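Local coordinates for protein putative histidinol-phosphate aminotransferase (Burkholderia pseudomallei, PDB 3P1T) that probably transfers the amino group between L-histidinol phosphate and 2-oxoglutarate in histidine biosynthesis, using pyridoxal 5'-phosphate as cofactor, at residues A52-H63 with L234-D244. Sequence-based numbering, arbitrary orientation.
Sequences AEPRVMRKLAEH and LHALEAALDND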
loop_
_atom_site.group_PDB
_atom_site.type_symbol
_atom_site.label_atom_id
_atom_site.label_comp_id
_atom_site.label_asym_id
_atom_site.label_seq_id
_atom_site.Cartn_x
_atom_site.Cartn_y
_atom_site.Cartn_z
ATOM N N ALA A 52 14.713 -2.783 7.831
ATOM C CA ALA A 52 14.733 -2.399 6.428
ATOM C C ALA A 52 14.016 -1.044 6.157
ATOM O O ALA A 52 14.505 -0.288 5.321
ATOM C CB ALA A 52 14.097 -3.491 5.593
ATOM N N GLU A 53 12.890 -0.736 6.833
ATOM C CA GLU A 53 12.153 0.517 6.603
ATOM C C GLU A 53 13.045 1.746 6.902
ATOM O O GLU A 53 13.208 2.537 5.977
ATOM C CB GLU A 53 10.854 0.562 7.435
ATOM C CG GLU A 53 9.987 1.796 7.248
ATOM C CD GLU A 53 8.733 1.847 8.108
ATOM O OE1 GLU A 53 8.267 0.790 8.603
ATOM O OE2 GLU A 53 8.191 2.967 8.249
ATOM N N PRO A 54 13.670 1.929 8.102
ATOM C CA PRO A 54 14.529 3.122 8.310
ATOM C C PRO A 54 15.759 3.163 7.402
ATOM O O PRO A 54 16.174 4.256 7.015
ATOM C CB PRO A 54 14.974 3.006 9.769
ATOM C CG PRO A 54 14.763 1.600 10.132
ATOM C CD PRO A 54 13.597 1.121 9.337
ATOM N N ARG A 55 16.325 1.985 7.054
ATOM C CA ARG A 55 17.487 1.872 6.175
ATOM C C ARG A 55 17.159 2.396 4.764
ATOM O O ARG A 55 17.961 3.137 4.199
ATOM C CB ARG A 55 17.961 0.416 6.111
ATOM C CG ARG A 55 19.297 0.251 5.392
ATOM C CD ARG A 55 19.740 -1.203 5.271
ATOM N NE ARG A 55 18.964 -1.976 4.288
ATOM C CZ ARG A 55 18.170 -3.006 4.577
ATOM N NH1 ARG A 55 18.044 -3.429 5.829
ATOM N NH2 ARG A 55 17.525 -3.643 3.613
ATOM N N VAL A 56 15.990 2.030 4.212
ATOM C CA VAL A 56 15.575 2.459 2.871
ATOM C C VAL A 56 15.239 3.965 2.910
ATOM O O VAL A 56 15.566 4.672 1.949
ATOM C CB VAL A 56 14.399 1.604 2.305
ATOM C CG1 VAL A 56 13.906 2.137 0.972
ATOM C CG2 VAL A 56 14.814 0.144 2.151
HETATM N N MSE A 57 14.637 4.465 4.025
HETATM C CA MSE A 57 14.312 5.907 4.163
HETATM C C MSE A 57 15.572 6.745 4.049
HETATM O O MSE A 57 15.568 7.751 3.342
HETATM C CB MSE A 57 13.590 6.227 5.486
HETATM C CG MSE A 57 12.146 5.734 5.522
HETATM SE SE MSE A 57 11.098 6.490 4.089
HETATM C CE MSE A 57 10.886 8.288 4.671
ATOM N N ARG A 58 16.654 6.282 4.700
ATOM C CA ARG A 58 17.959 6.907 4.710
ATOM C C ARG A 58 18.556 6.846 3.318
ATOM O O ARG A 58 19.109 7.846 2.863
ATOM C CB ARG A 58 18.843 6.204 5.740
ATOM C CG ARG A 58 20.276 6.720 5.835
ATOM C CD ARG A 58 21.138 5.910 6.804
ATOM N NE ARG A 58 21.168 4.470 6.507
ATOM C CZ ARG A 58 21.961 3.888 5.607
ATOM N NH1 ARG A 58 22.781 4.619 4.860
ATOM N NH2 ARG A 58 21.921 2.575 5.430
ATOM N N LYS A 59 18.420 5.683 2.630
ATOM C CA LYS A 59 18.924 5.476 1.263
ATOM C C LYS A 59 18.248 6.462 0.293
ATOM O O LYS A 59 18.937 7.041 -0.536
ATOM C CB LYS A 59 18.710 4.018 0.799
ATOM C CG LYS A 59 19.970 3.141 0.739
ATOM C CD LYS A 59 20.461 2.649 2.106
ATOM C CE LYS A 59 21.716 1.808 2.019
ATOM N NZ LYS A 59 21.502 0.525 1.288
ATOM N N LEU A 60 16.920 6.670 0.419
ATOM C CA LEU A 60 16.144 7.622 -0.371
ATOM C C LEU A 60 16.664 9.040 -0.170
ATOM O O LEU A 60 16.856 9.775 -1.147
ATOM C CB LEU A 60 14.653 7.555 0.003
ATOM C CG LEU A 60 13.863 6.379 -0.535
ATOM C CD1 LEU A 60 12.543 6.224 0.221
ATOM C CD2 LEU A 60 13.635 6.493 -2.053
ATOM N N ALA A 61 16.923 9.410 1.099
ATOM C CA ALA A 61 17.430 10.716 1.504
ATOM C C ALA A 61 18.769 11.001 0.845
ATOM O O ALA A 61 18.981 12.114 0.353
ATOM C CB ALA A 61 17.561 10.774 3.016
ATOM N N GLU A 62 19.648 9.973 0.795
ATOM C CA GLU A 62 20.970 10.022 0.178
ATOM C C GLU A 62 20.840 10.201 -1.319
ATOM O O GLU A 62 21.492 11.078 -1.892
ATOM C CB GLU A 62 21.759 8.742 0.494
ATOM C CG GLU A 62 22.762 8.878 1.631
ATOM C CD GLU A 62 22.933 7.642 2.510
ATOM O OE1 GLU A 62 23.220 6.546 1.972
ATOM O OE2 GLU A 62 22.820 7.784 3.751
ATOM N N HIS A 63 19.988 9.373 -1.944
ATOM C CA HIS A 63 19.764 9.353 -3.378
ATOM C C HIS A 63 19.283 10.729 -3.888
ATOM O O HIS A 63 19.834 11.233 -4.868
ATOM C CB HIS A 63 18.750 8.249 -3.739
ATOM C CG HIS A 63 18.595 8.034 -5.214
ATOM N ND1 HIS A 63 19.512 7.287 -5.932
ATOM C CD2 HIS A 63 17.623 8.461 -6.053
ATOM C CE1 HIS A 63 19.089 7.308 -7.185
ATOM N NE2 HIS A 63 17.954 8.003 -7.306
ATOM N N LEU A 234 10.325 -2.790 -0.365
ATOM C CA LEU A 234 11.448 -2.047 0.228
ATOM C C LEU A 234 12.813 -2.547 -0.289
ATOM O O LEU A 234 13.634 -1.717 -0.681
ATOM C CB LEU A 234 11.438 -2.120 1.759
ATOM C CG LEU A 234 10.370 -1.318 2.515
ATOM C CD1 LEU A 234 10.369 -1.706 3.957
ATOM C CD2 LEU A 234 10.588 0.161 2.393
ATOM N N HIS A 235 13.050 -3.877 -0.330
ATOM C CA HIS A 235 14.322 -4.411 -0.849
ATOM C C HIS A 235 14.438 -4.197 -2.355
ATOM O O HIS A 235 15.546 -4.016 -2.850
ATOM C CB HIS A 235 14.511 -5.888 -0.509
ATOM C CG HIS A 235 14.839 -6.076 0.941
ATOM N ND1 HIS A 235 13.850 -6.097 1.909
ATOM C CD2 HIS A 235 16.042 -6.139 1.554
ATOM C CE1 HIS A 235 14.477 -6.214 3.065
ATOM N NE2 HIS A 235 15.795 -6.237 2.904
ATOM N N ALA A 236 13.301 -4.159 -3.061
ATOM C CA ALA A 236 13.267 -3.901 -4.494
ATOM C C ALA A 236 13.708 -2.454 -4.766
ATOM O O ALA A 236 14.696 -2.234 -5.491
ATOM C CB ALA A 236 11.876 -4.162 -5.043
ATOM N N LEU A 237 13.037 -1.486 -4.095
ATOM C CA LEU A 237 13.319 -0.062 -4.206
ATOM C C LEU A 237 14.780 0.230 -3.858
ATOM O O LEU A 237 15.454 0.945 -4.621
ATOM C CB LEU A 237 12.382 0.753 -3.306
ATOM C CG LEU A 237 12.626 2.260 -3.271
ATOM C CD1 LEU A 237 12.457 2.874 -4.625
ATOM C CD2 LEU A 237 11.726 2.927 -2.290
ATOM N N GLU A 238 15.274 -0.357 -2.750
ATOM C CA GLU A 238 16.652 -0.173 -2.313
ATOM C C GLU A 238 17.658 -0.543 -3.427
ATOM O O GLU A 238 18.602 0.213 -3.654
ATOM C CB GLU A 238 16.914 -1.009 -1.076
ATOM C CG GLU A 238 18.290 -0.792 -0.498
ATOM C CD GLU A 238 18.542 -1.545 0.782
ATOM O OE1 GLU A 238 18.114 -2.720 0.882
ATOM O OE2 GLU A 238 19.183 -0.955 1.684
ATOM N N ALA A 239 17.434 -1.681 -4.122
ATOM C CA ALA A 239 18.275 -2.160 -5.214
ATOM C C ALA A 239 18.137 -1.269 -6.442
ATOM O O ALA A 239 19.134 -1.020 -7.111
ATOM C CB ALA A 239 17.911 -3.592 -5.564
ATOM N N ALA A 240 16.919 -0.757 -6.717
ATOM C CA ALA A 240 16.665 0.115 -7.868
ATOM C C ALA A 240 17.378 1.466 -7.734
ATOM O O ALA A 240 17.666 2.098 -8.757
ATOM C CB ALA A 240 15.172 0.344 -8.041
ATOM N N LEU A 241 17.678 1.898 -6.500
ATOM C CA LEU A 241 18.350 3.172 -6.252
ATOM C C LEU A 241 19.854 3.048 -6.484
ATOM O O LEU A 241 20.509 4.038 -6.818
ATOM C CB LEU A 241 18.072 3.696 -4.837
ATOM C CG LEU A 241 16.619 3.981 -4.457
ATOM C CD1 LEU A 241 16.535 4.353 -3.023
ATOM C CD2 LEU A 241 16.004 5.072 -5.306
ATOM N N ASP A 242 20.405 1.841 -6.330
ATOM C CA ASP A 242 21.815 1.602 -6.617
ATOM C C ASP A 242 21.911 0.887 -8.001
ATOM O O ASP A 242 22.509 -0.184 -8.131
ATOM C CB ASP A 242 22.492 0.811 -5.484
ATOM C CG ASP A 242 24.000 0.775 -5.630
ATOM O OD1 ASP A 242 24.574 1.763 -6.168
ATOM O OD2 ASP A 242 24.613 -0.250 -5.233
ATOM N N ASN A 243 21.295 1.495 -9.038
ATOM C CA ASN A 243 21.211 0.928 -10.393
ATOM C C ASN A 243 21.273 2.065 -11.444
ATOM O O ASN A 243 20.565 2.035 -12.462
ATOM C CB ASN A 243 19.891 0.105 -10.501
ATOM C CG ASN A 243 19.751 -0.818 -11.698
ATOM O OD1 ASN A 243 20.714 -1.428 -12.179
ATOM N ND2 ASN A 243 18.513 -1.000 -12.145
ATOM N N ASP A 244 22.159 3.049 -11.195
ATOM C CA ASP A 244 22.303 4.233 -12.031
ATOM C C ASP A 244 22.836 3.892 -13.439
ATOM O O ASP A 244 22.380 4.510 -14.395
ATOM C CB ASP A 244 23.208 5.265 -11.348
ATOM C CG ASP A 244 22.628 5.777 -10.031
ATOM O OD1 ASP A 244 21.500 6.331 -10.049
ATOM O OD2 ASP A 244 23.284 5.592 -8.980
#
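Glu238 of helix 231-241 reaches across to Arg55 and Lys59 of helix 52-64. Glu238 CB packs against Val56 CG2 at 4.0 Å. CG sits anti to the backbone N (chi1 -176°), and the extended chain carries the carboxylate out to the two cations. CG passes near Lys59 NZ. Glu238 OE1 accepts from Arg55 NH2 at 2.9 Å, and Glu238 OE2 accepts from Arg55 NE at 2.8 Å. The guanidinium thus grips side-on, meeting both oxygens on their syn sides, with the two planes 22° apart. Lys59 NZ comes to Glu238 OE2 from above the carboxylate plane, at 2.8 Å. Behind this network the two segments run nearly parallel, their axes 26° apart, and meet through apolar groups. Val56 packs on Leu234 and Leu237, and Leu60 CD2 touches Leu241 CD1 at 3.7 Å. Leu73, on an outermost strand of the seven-stranded sheet of the class I and II aminotransferase fold, touches Leu234, Leu237 and Met57, so both helices pack beside that sheet. Leu241 CD2 lies over the His63 ring, 3.9 Å from its centroid (CH-pi). His63 NE2 is hydrogen-bonded to Tyr200 OH, which would limit ring rotation. Three charged bonds on one carboxylate should favour its ionised form and hold the helices together.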